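Local structure of transcriptional regulator (Bacillus subtilis, 1VI0) at the interface of chains A and B. The protein represses transcription of genes for fatty acid transport and beta-oxidation as a homodimer whose DNA binding is inhibited by long-chain fatty acyl-CoA. Sequence-based numbering; all coordinates share one arbitrary frame. Chains: chain A/B, transcriptional regulator.

The interface of chains A and B. Residues chain A 191-192, 194, 196; chain B 146, 190-192.
At the end of the dimer interface remote from the DNA-binding helix-turn-helix domains of this TetR-family repressor, the C-terminal tail of chain A crosses the end of helix 182-191 of chain B, where A:His194 meets B:Val190. The carbonyl oxygen of B:Val190, in the last turn of that helix, accepts hydrogen bonds from two donors of one residue. The backbone N of A:His194 approaches in the carbonyl plane on a lone pair, 3.0 Å from B:Val190 O and fairly straight at the hydrogen. The imidazole ND1 lies 2.8 Å from B:Val190 O. This second bond is more bent, 128° at the hydrogen, and the oxygen sits 24° out of the ring plane. The first torsion of A:His194 places CG between its own backbone N and carbonyl carbon (chi1 77°), folding the ring back over the main chain and letting ND1 and N converge on one acceptor. The ND1 side of the ring also faces the carbonyl oxygen of A:Ser191, which lies at the ring edge, in its plane. An ND1 proton may therefore be shared between the two carbonyl oxygens. CB of A:His194 packs against the methyl CG1 of B:Val190 at 3.9 Å.

B:Lys146, from a loop of chain B, runs alongside the A:His194 carbonyl. Its CG is anti to the backbone N, and bends farther out turn the tip of the chain toward A:Ser191. The amine NZ ends 3.4 Å from the carbonyl oxygen of A:His194. It stands 3.6 Å from CB of A:Ser191. NZ is also 4.4 Å from ND1 of A:His194, a proximity that may disfavour a positive charge on the imidazole. Near the two-fold axis the C-termini of the two helices meet through backbone carbonyls, A:Ser191 O lying 3.4 Å from B:Ser191 O. Just after the helices the glycines pack against each other, with CA of A:Gly192 4.1 Å from CA of B:Gly192.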
# COMPACT_ATOMS: atom_id res chain seq x y z
N SER A 191 4.98 8.04 -19.19
CA SER A 191 4.50 7.55 -20.47
C SER A 191 3.64 6.31 -20.40
O SER A 191 3.11 5.91 -21.47
CB SER A 191 5.69 7.27 -21.43
OG SER A 191 6.46 8.46 -21.59
N GLY A 192 3.50 5.66 -19.27
CA GLY A 192 2.65 4.52 -19.08
C GLY A 192 3.19 3.28 -19.80
O GLY A 192 4.36 3.31 -20.21
N HIS A 194 1.84 1.72 -22.65
CA HIS A 194 1.48 1.57 -24.06
C HIS A 194 2.71 1.59 -24.98
O HIS A 194 3.65 2.35 -24.69
CB HIS A 194 0.55 2.70 -24.50
CG HIS A 194 1.25 4.01 -24.72
ND1 HIS A 194 1.75 4.81 -23.72
CD2 HIS A 194 1.52 4.66 -25.89
CE1 HIS A 194 2.32 5.88 -24.25
NE2 HIS A 194 2.20 5.83 -25.56
N LYS A 196 4.84 2.73 -28.26
CA LYS A 196 5.02 3.90 -29.08
C LYS A 196 5.55 5.07 -28.23
O LYS A 196 5.50 4.94 -26.99
CB LYS A 196 3.82 4.33 -29.88
CG LYS A 196 3.46 3.51 -31.11
CD LYS A 196 1.94 3.42 -31.29
CE LYS A 196 1.57 2.79 -32.61
NZ LYS A 196 2.12 1.40 -32.77
N LYS B 146 4.87 -1.31 -24.44
CA LYS B 146 6.21 -0.75 -24.64
C LYS B 146 7.33 -1.77 -24.74
O LYS B 146 7.53 -2.60 -23.85
CB LYS B 146 6.47 0.15 -23.39
CG LYS B 146 7.47 1.22 -23.58
CD LYS B 146 7.43 2.32 -22.54
CE LYS B 146 6.14 3.10 -22.58
NZ LYS B 146 6.15 4.32 -23.41
N VAL B 190 -2.02 3.21 -18.82
CA VAL B 190 -1.68 2.93 -20.23
C VAL B 190 -0.92 4.08 -20.85
O VAL B 190 0.05 3.90 -21.63
CB VAL B 190 -2.98 2.66 -21.02
CG1 VAL B 190 -2.76 2.66 -22.51
CG2 VAL B 190 -3.62 1.34 -20.56
N SER B 191 -1.33 5.33 -20.55
CA SER B 191 -0.76 6.51 -21.17
C SER B 191 0.04 7.45 -20.29
O SER B 191 0.79 8.28 -20.89
CB SER B 191 -1.93 7.34 -21.81
OG SER B 191 -2.34 6.58 -22.95
N GLY B 192 0.10 7.26 -19.00
CA GLY B 192 0.88 8.05 -18.07
C GLY B 192 0.43 9.53 -18.02
O GLY B 192 -0.70 9.79 -18.43